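PDB 1M22: peptide amidase from Stenotrophomonas maltophilia, which probably hydrolyses amide bonds, acting on peptide amides, as a member of the amidase signature family. Local coordinates for residues A[233-238]-A[261-266]; A[203-208]-A[468-473]; A[285-290]-A[452-457]. One frame throughout, in Å; residues are numbered along the deposited sequence.

Contact 1: A[233-238]-A[261-266]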
loop_
_atom_site.group_PDB
_atom_site.type_symbol
_atom_site.label_atom_id
_atom_site.label_comp_id
_atom_site.label_asym_id
_atom_site.label_seq_id
_atom_site.Cartn_x
_atom_site.Cartn_y
_atom_site.Cartn_z
ATOM N N ASP A 233 3.917 -9.907 9.428
ATOM C CA ASP A 233 4.857 -9.497 8.388
ATOM C C ASP A 233 4.761 -7.988 8.156
ATOM O O ASP A 233 5.776 -7.308 7.995
ATOM C CB ASP A 233 4.564 -10.236 7.076
ATOM C CG ASP A 233 5.020 -11.684 7.099
ATOM O OD1 ASP A 233 5.486 -12.157 8.160
ATOM O OD2 ASP A 233 4.912 -12.350 6.045
ATOM N N ALA A 234 3.539 -7.463 8.132
ATOM C CA ALA A 234 3.354 -6.031 7.929
ATOM C C ALA A 234 3.994 -5.244 9.069
ATOM O O ALA A 234 4.601 -4.192 8.844
ATOM C CB ALA A 234 1.871 -5.701 7.837
ATOM N N ALA A 235 3.858 -5.754 10.292
ATOM C CA ALA A 235 4.424 -5.098 11.467
ATOM C C ALA A 235 5.948 -5.080 11.402
ATOM O O ALA A 235 6.579 -4.098 11.791
ATOM C CB ALA A 235 3.954 -5.801 12.743
ATOM N N ALA A 236 6.538 -6.162 10.905
ATOM C CA ALA A 236 7.989 -6.236 10.783
ATOM C C ALA A 236 8.482 -5.181 9.796
ATOM O O ALA A 236 9.478 -4.501 10.038
ATOM C CB ALA A 236 8.407 -7.625 10.318
ATOM N N VAL A 237 7.778 -5.041 8.679
ATOM C CA VAL A 237 8.167 -4.052 7.686
ATOM C C VAL A 237 8.009 -2.629 8.221
ATOM O O VAL A 237 8.891 -1.788 8.029
ATOM C CB VAL A 237 7.342 -4.217 6.390
ATOM C CG1 VAL A 237 7.655 -3.088 5.425
ATOM C CG2 VAL A 237 7.672 -5.552 5.736
ATOM N N LEU A 238 6.900 -2.357 8.905
ATOM C CA LEU A 238 6.668 -1.021 9.450
ATOM C C LEU A 238 7.780 -0.649 10.426
ATOM O O LEU A 238 8.245 0.490 10.452
ATOM C CB LEU A 238 5.308 -0.947 10.157
ATOM C CG LEU A 238 4.852 0.470 10.534
ATOM C CD1 LEU A 238 4.597 1.276 9.266
ATOM C CD2 LEU A 238 3.592 0.409 11.378
ATOM N N ASP A 261 9.254 -1.273 18.237
ATOM C CA ASP A 261 9.134 -2.587 17.622
ATOM C C ASP A 261 7.647 -2.925 17.548
ATOM O O ASP A 261 7.042 -3.336 18.540
ATOM C CB ASP A 261 9.882 -3.626 18.465
ATOM C CG ASP A 261 9.713 -5.039 17.942
ATOM O OD1 ASP A 261 9.245 -5.204 16.796
ATOM O OD2 ASP A 261 10.059 -5.987 18.679
ATOM N N TYR A 262 7.057 -2.748 16.370
ATOM C CA TYR A 262 5.638 -3.024 16.206
ATOM C C TYR A 262 5.286 -4.501 16.357
ATOM O O TYR A 262 4.126 -4.836 16.577
ATOM C CB TYR A 262 5.148 -2.491 14.855
ATOM C CG TYR A 262 5.146 -0.980 14.778
ATOM C CD1 TYR A 262 4.107 -0.230 15.339
ATOM C CD2 TYR A 262 6.201 -0.296 14.175
ATOM C CE1 TYR A 262 4.123 1.165 15.301
ATOM C CE2 TYR A 262 6.227 1.093 14.137
ATOM C CZ TYR A 262 5.188 1.818 14.700
ATOM O OH TYR A 262 5.226 3.196 14.667
ATOM N N THR A 263 6.276 -5.387 16.255
ATOM C CA THR A 263 5.980 -6.811 16.414
ATOM C C THR A 263 5.659 -7.132 17.873
ATOM O O THR A 263 5.117 -8.193 18.177
ATOM C CB THR A 263 7.142 -7.720 15.928
ATOM O OG1 THR A 263 8.275 -7.580 16.794
ATOM C CG2 THR A 263 7.537 -7.355 14.504
ATOM N N ALA A 264 5.988 -6.210 18.773
ATOM C CA ALA A 264 5.690 -6.391 20.190
ATOM C C ALA A 264 4.182 -6.247 20.405
ATOM O O ALA A 264 3.647 -6.663 21.432
ATOM C CB ALA A 264 6.437 -5.353 21.026
ATOM N N ARG A 265 3.502 -5.657 19.425
ATOM C CA ARG A 265 2.059 -5.447 19.503
ATOM C C ARG A 265 1.253 -6.603 18.914
ATOM O O ARG A 265 0.028 -6.520 18.802
ATOM C CB ARG A 265 1.687 -4.138 18.795
ATOM C CG ARG A 265 2.202 -2.876 19.488
ATOM C CD ARG A 265 1.333 -2.486 20.682
ATOM N NE ARG A 265 1.415 -3.440 21.787
ATOM C CZ ARG A 265 2.493 -3.618 22.545
ATOM N NH1 ARG A 265 3.590 -2.907 22.324
ATOM N NH2 ARG A 265 2.471 -4.506 23.529
ATOM N N LEU A 266 1.936 -7.679 18.532
ATOM C CA LEU A 266 1.256 -8.848 17.983
ATOM C C LEU A 266 0.727 -9.654 19.172
ATOM O O LEU A 266 1.247 -10.717 19.523
ATOM C CB LEU A 266 2.228 -9.673 17.134
ATOM C CG LEU A 266 2.814 -8.905 15.939
ATOM C CD1 LEU A 266 3.877 -9.751 15.261
ATOM C CD2 LEU A 266 1.710 -8.528 14.953
#
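L238 lies over one face of the Y262 ring, and this is the tight part of the contact. Its CD2 sits 3.7 Å from the ring centroid and only 4° off the ring normal, a CH-pi contact centred well enough that all six ring carbons are at nearly the same distance from the methyl. CG of L238 is anti to the backbone N (chi1 -169°), and it too packs on the ring, against CE2 and CD2. One helical turn back, A235 meets the base of the tyrosine side chain: Y262 CB touches A235 O at 3.7 Å and A235 CB at 4.1 Å. L266 closes this side with its CD2, 4.2 Å from A235 CB.

The other side is looser and partly exposed. There T263 sets CG2 against A236 CA at 3.9 Å, while its OG1 turns to D261. OD1 of D261 accepts from T263 OG1 at 2.6 Å and from T263 N at 3.0 Å, the latter bond closing an Asx turn at the start of the 3-10 segment 262-265. No hydrogen bond joins the two segments directly, but T239 OG1 links them through A235 O and Y262 N.

Helix 231-241 turns V237 toward strands 180-185 and 223-228; Y262 and L266, which pack on this helix, also touch I474 of helix 470-484, wedging the 3-10 segment between the two helices.

Contact 2: A[203-208]-A[468-473]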
loop_
_atom_site.group_PDB
_atom_site.type_symbol
_atom_site.label_atom_id
_atom_site.label_comp_id
_atom_site.label_asym_id
_atom_site.label_seq_id
_atom_site.Cartn_x
_atom_site.Cartn_y
_atom_site.Cartn_z
ATOM N N LYS A 203 -1.777 1.422 5.800
ATOM C CA LYS A 203 -1.467 2.799 5.413
ATOM C C LYS A 203 -1.276 3.541 6.727
ATOM O O LYS A 203 -2.237 3.803 7.451
ATOM C CB LYS A 203 -2.620 3.461 4.656
ATOM C CG LYS A 203 -2.274 4.881 4.209
ATOM C CD LYS A 203 -3.502 5.750 3.970
ATOM C CE LYS A 203 -4.129 6.234 5.274
ATOM N NZ LYS A 203 -3.289 7.262 5.978
ATOM N N PRO A 204 -0.036 3.906 7.053
ATOM C CA PRO A 204 0.158 4.607 8.321
ATOM C C PRO A 204 -0.253 6.069 8.350
ATOM O O PRO A 204 -0.707 6.638 7.351
ATOM C CB PRO A 204 1.651 4.426 8.583
ATOM C CG PRO A 204 2.232 4.442 7.209
ATOM C CD PRO A 204 1.249 3.621 6.389
ATOM N N THR A 205 -0.114 6.655 9.534
ATOM C CA THR A 205 -0.384 8.066 9.749
ATOM C C THR A 205 0.613 8.804 8.862
ATOM O O THR A 205 1.770 8.387 8.746
ATOM C CB THR A 205 -0.089 8.460 11.212
ATOM O OG1 THR A 205 -0.895 7.674 12.095
ATOM C CG2 THR A 205 -0.369 9.938 11.446
ATOM N N VAL A 206 0.175 9.885 8.229
ATOM C CA VAL A 206 1.082 10.658 7.392
ATOM C C VAL A 206 2.147 11.263 8.302
ATOM O O VAL A 206 1.839 12.021 9.223
ATOM C CB VAL A 206 0.330 11.772 6.637
ATOM C CG1 VAL A 206 1.326 12.703 5.955
ATOM C CG2 VAL A 206 -0.598 11.149 5.603
ATOM N N GLY A 207 3.399 10.907 8.047
ATOM C CA GLY A 207 4.486 11.406 8.867
ATOM C C GLY A 207 5.236 10.299 9.583
ATOM O O GLY A 207 6.340 10.528 10.078
ATOM N N LEU A 208 4.656 9.102 9.654
ATOM C CA LEU A 208 5.336 7.995 10.321
ATOM C C LEU A 208 6.484 7.479 9.464
ATOM O O LEU A 208 7.548 7.139 9.978
ATOM C CB LEU A 208 4.363 6.843 10.605
ATOM C CG LEU A 208 4.995 5.643 11.331
ATOM C CD1 LEU A 208 5.448 6.060 12.727
ATOM C CD2 LEU A 208 3.988 4.500 11.417
ATOM N N TRP A 468 -1.468 8.274 14.780
ATOM C CA TRP A 468 -0.474 7.564 15.582
ATOM C C TRP A 468 -0.968 6.341 16.350
ATOM O O TRP A 468 -0.286 5.865 17.258
ATOM C CB TRP A 468 0.197 8.555 16.548
ATOM C CG TRP A 468 0.545 9.870 15.893
ATOM C CD1 TRP A 468 0.017 11.098 16.187
ATOM C CD2 TRP A 468 1.449 10.076 14.798
ATOM N NE1 TRP A 468 0.533 12.052 15.342
ATOM C CE2 TRP A 468 1.414 11.452 14.479
ATOM C CE3 TRP A 468 2.285 9.230 14.054
ATOM C CZ2 TRP A 468 2.184 12.005 13.448
ATOM C CZ3 TRP A 468 3.050 9.781 13.027
ATOM C CH2 TRP A 468 2.992 11.156 12.736
ATOM N N SER A 469 -2.127 5.810 15.971
ATOM C CA SER A 469 -2.678 4.643 16.658
ATOM C C SER A 469 -2.263 3.297 16.056
ATOM O O SER A 469 -2.900 2.278 16.327
ATOM C CB SER A 469 -4.211 4.730 16.704
ATOM O OG SER A 469 -4.780 4.667 15.410
ATOM N N GLU A 470 -1.196 3.281 15.259
ATOM C CA GLU A 470 -0.736 2.031 14.651
ATOM C C GLU A 470 -0.531 0.895 15.652
ATOM O O GLU A 470 -0.908 -0.240 15.380
ATOM C CB GLU A 470 0.566 2.236 13.869
ATOM C CG GLU A 470 0.436 3.075 12.608
ATOM C CD GLU A 470 0.483 4.562 12.879
ATOM O OE1 GLU A 470 0.735 4.972 14.036
ATOM O OE2 GLU A 470 0.282 5.324 11.920
ATOM N N PRO A 471 0.082 1.175 16.816
ATOM C CA PRO A 471 0.280 0.080 17.777
ATOM C C PRO A 471 -1.033 -0.613 18.142
ATOM O O PRO A 471 -1.120 -1.843 18.149
ATOM C CB PRO A 471 0.912 0.783 18.976
ATOM C CG PRO A 471 1.683 1.909 18.335
ATOM C CD PRO A 471 0.707 2.421 17.299
ATOM N N LYS A 472 -2.057 0.182 18.433
ATOM C CA LYS A 472 -3.363 -0.352 18.805
ATOM C C LYS A 472 -4.051 -1.042 17.631
ATOM O O LYS A 472 -4.662 -2.100 17.792
ATOM C CB LYS A 472 -4.260 0.771 19.337
ATOM C CG LYS A 472 -5.628 0.299 19.805
ATOM C CD LYS A 472 -6.560 1.466 20.107
ATOM C CE LYS A 472 -6.054 2.323 21.254
ATOM N NZ LYS A 472 -6.989 3.448 21.542
ATOM N N LEU A 473 -3.962 -0.446 16.446
ATOM C CA LEU A 473 -4.591 -1.050 15.278
ATOM C C LEU A 473 -3.974 -2.405 14.971
ATOM O O LEU A 473 -4.674 -3.342 14.596
ATOM C CB LEU A 473 -4.466 -0.141 14.055
ATOM C CG LEU A 473 -5.303 1.139 14.068
ATOM C CD1 LEU A 473 -5.157 1.849 12.728
ATOM C CD2 LEU A 473 -6.768 0.803 14.327
#
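OE2 of E470 is gripped twice by T205: the hydroxyl OG1 donates to it at 2.6 Å, from the syn side and 27° out of the carboxylate plane, and the backbone N of T205 donates at 2.8 Å with an N-H...O angle of 162°. The bend of the glutamate chain at chi2 turns CD, and with it the carboxylate, toward T205. T205 OG1 is itself an acceptor, taking the N-H of W468 at 2.8 Å. Two of the three bonds run in series from W468 N through the hydroxyl to OE2; the third comes to OE2 from the T205 backbone.

The other branch of T205 is apolar. CG2, anti to the backbone N, stands 3.5 Å from the centroid of the W468 six-membered ring and 2° off its normal, a CH-pi contact over the face. At the edge of that ring, near its plane, lie the backbone of G207 and L208, with L208 N 3.8 Å from CZ3. The type II turn from T205 to L208 brings this backbone there, and L208 then reaches E470 tip to tip, CD2 to CD.

Threonine therefore works as a two-sided joint between the loop after strand 200-203 and the start of helix 470-484. Its hydroxyl, donating to one group and accepting from another, has its rotation fixed, and the two donors on buried OE2 are consistent with an ionised E470.

Contact 3: A[285-290]-A[452-457]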
loop_
_atom_site.group_PDB
_atom_site.type_symbol
_atom_site.label_atom_id
_atom_site.label_comp_id
_atom_site.label_asym_id
_atom_site.label_seq_id
_atom_site.Cartn_x
_atom_site.Cartn_y
_atom_site.Cartn_z
ATOM N N LYS A 285 -24.472 -4.086 2.719
ATOM C CA LYS A 285 -25.489 -4.843 1.994
ATOM C C LYS A 285 -25.039 -5.272 0.601
ATOM O O LYS A 285 -25.842 -5.743 -0.205
ATOM C CB LYS A 285 -26.780 -4.027 1.894
ATOM C CG LYS A 285 -27.302 -3.530 3.235
ATOM C CD LYS A 285 -27.414 -4.652 4.261
ATOM C CE LYS A 285 -28.427 -5.710 3.850
ATOM N NZ LYS A 285 -28.519 -6.801 4.864
ATOM N N TYR A 286 -23.753 -5.096 0.322
ATOM C CA TYR A 286 -23.177 -5.490 -0.956
ATOM C C TYR A 286 -23.456 -6.985 -1.115
ATOM O O TYR A 286 -23.395 -7.739 -0.144
ATOM C CB TYR A 286 -21.674 -5.193 -0.927
ATOM C CG TYR A 286 -20.896 -5.558 -2.169
ATOM C CD1 TYR A 286 -20.358 -6.834 -2.329
ATOM C CD2 TYR A 286 -20.652 -4.611 -3.164
ATOM C CE1 TYR A 286 -19.589 -7.156 -3.445
ATOM C CE2 TYR A 286 -19.887 -4.924 -4.286
ATOM C CZ TYR A 286 -19.358 -6.197 -4.416
ATOM O OH TYR A 286 -18.575 -6.502 -5.506
ATOM N N ARG A 287 -23.782 -7.413 -2.331
ATOM C CA ARG A 287 -24.097 -8.815 -2.586
ATOM C C ARG A 287 -23.076 -9.795 -2.005
ATOM O O ARG A 287 -21.903 -9.784 -2.388
ATOM C CB ARG A 287 -24.233 -9.060 -4.093
ATOM C CG ARG A 287 -24.745 -10.450 -4.449
ATOM C CD ARG A 287 -24.777 -10.670 -5.956
ATOM N NE ARG A 287 -23.439 -10.695 -6.541
ATOM C CZ ARG A 287 -22.522 -11.622 -6.278
ATOM N NH1 ARG A 287 -22.794 -12.611 -5.436
ATOM N NH2 ARG A 287 -21.330 -11.563 -6.859
ATOM N N GLY A 288 -23.535 -10.639 -1.083
ATOM C CA GLY A 288 -22.668 -11.627 -0.464
ATOM C C GLY A 288 -21.910 -11.141 0.761
ATOM O O GLY A 288 -21.258 -11.929 1.445
ATOM N N MET A 289 -22.009 -9.849 1.052
ATOM C CA MET A 289 -21.300 -9.265 2.188
ATOM C C MET A 289 -21.896 -9.505 3.580
ATOM O O MET A 289 -21.160 -9.766 4.531
ATOM C CB MET A 289 -21.135 -7.758 1.973
ATOM C CG MET A 289 -20.113 -7.094 2.897
ATOM S SD MET A 289 -18.401 -7.589 2.543
ATOM C CE MET A 289 -18.048 -6.573 1.119
ATOM N N PRO A 290 -23.232 -9.426 3.725
ATOM C CA PRO A 290 -23.836 -9.639 5.044
ATOM C C PRO A 290 -23.277 -10.782 5.898
ATOM O O PRO A 290 -22.931 -10.577 7.060
ATOM C CB PRO A 290 -25.316 -9.816 4.716
ATOM C CG PRO A 290 -25.497 -8.876 3.576
ATOM C CD PRO A 290 -24.276 -9.166 2.715
ATOM N N GLY A 452 -12.422 -13.170 4.210
ATOM C CA GLY A 452 -13.178 -14.169 3.481
ATOM C C GLY A 452 -13.210 -13.900 1.994
ATOM O O GLY A 452 -12.404 -13.135 1.467
ATOM N N GLN A 453 -14.150 -14.544 1.313
ATOM C CA GLN A 453 -14.297 -14.375 -0.121
ATOM C C GLN A 453 -15.763 -14.442 -0.506
ATOM O O GLN A 453 -16.588 -14.975 0.237
ATOM C CB GLN A 453 -13.547 -15.481 -0.878
ATOM C CG GLN A 453 -12.040 -15.490 -0.681
ATOM C CD GLN A 453 -11.355 -16.622 -1.433
ATOM O OE1 GLN A 453 -10.126 -16.709 -1.460
ATOM N NE2 GLN A 453 -12.149 -17.496 -2.043
ATOM N N ILE A 454 -16.076 -13.872 -1.662
ATOM C CA ILE A 454 -17.421 -13.912 -2.216
ATOM C C ILE A 454 -17.194 -14.438 -3.629
ATOM O O ILE A 454 -16.489 -13.815 -4.425
ATOM C CB ILE A 454 -18.074 -12.512 -2.287
ATOM C CG1 ILE A 454 -18.261 -11.952 -0.875
ATOM C CG2 ILE A 454 -19.421 -12.607 -3.006
ATOM C CD1 ILE A 454 -18.829 -10.545 -0.832
ATOM N N ASP A 455 -17.761 -15.602 -3.919
ATOM C CA ASP A 455 -17.616 -16.219 -5.232
ATOM C C ASP A 455 -16.148 -16.405 -5.619
ATOM O O ASP A 455 -15.780 -16.239 -6.784
ATOM C CB ASP A 455 -18.326 -15.375 -6.293
ATOM C CG ASP A 455 -19.816 -15.248 -6.040
ATOM O OD1 ASP A 455 -20.486 -16.292 -5.896
ATOM O OD2 ASP A 455 -20.317 -14.105 -5.989
ATOM N N GLY A 456 -15.314 -16.738 -4.638
ATOM C CA GLY A 456 -13.901 -16.961 -4.901
ATOM C C GLY A 456 -13.007 -15.734 -4.941
ATOM O O GLY A 456 -11.800 -15.856 -5.138
ATOM N N LEU A 457 -13.585 -14.552 -4.751
ATOM C CA LEU A 457 -12.812 -13.313 -4.780
ATOM C C LEU A 457 -12.676 -12.753 -3.361
ATOM O O LEU A 457 -13.660 -12.635 -2.635
ATOM C CB LEU A 457 -13.497 -12.303 -5.703
ATOM C CG LEU A 457 -13.647 -12.774 -7.159
ATOM C CD1 LEU A 457 -14.447 -11.754 -7.950
ATOM C CD2 LEU A 457 -12.273 -12.981 -7.784
#
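The guanidinium of R287 meets D455 at its edge: OD2 lies 8° out of the guanidinium plane and takes a bond from each terminal nitrogen, NH1 and NH2, both at 2.9 Å. This end-on salt bridge converges on one oxygen, which NH1 reaches at its syn lone pair and NH2 nearly along the C-O axis. The guanidinium and carboxylate planes are 35° apart, and both bonds are bent. A second flat group, the Y286 ring, has I454 CD1 at its edge, 4.3 Å from CD1 of the tyrosine.

I454 carries the apolar half. With CG1 anti to the carbonyl carbon and CD1 anti to CA (chi2 177°), CD1 enters the type II turn 286-289, 3.5 Å from both R287 O and G288 C. G288 presents bare backbone here; a CB would clash with I454 CG2, and its backbone angles themselves suit glycine.

D455 begins the bend of a type I' turn, I454 to L457, with backbone bonds in both directions between these end residues. This is a beta hairpin with a two-residue type I' loop (D455-G456), joining strands 446-454 and 457-464 and packed against the turn that leads into helix 289-302.

Contacts 1 and 2 are neighbours, their centres 12 Å apart, and share side-chain packing: L208 CD1 lies 3.5 Å from Y262 OH, and L208 CD2 lies 3.9 Å from L238 CD1. P471 adds a second junction with Y262 and R265. Along the chain, contacts 1 and 3 follow one another inside the loop closed by contact 2. Contact 3 is separate, its nearest atoms about 17 Å from contact 1 and about 16 Å from contact 2. In contact 2 the side chain of P204 is about 11 Å from that of the nucleophile S189 and about 12 Å from that of K86, and the V206 side chain is about 5 Å from a bound EPE molecule; contacts 1 and 3 lie away from the active-site residues.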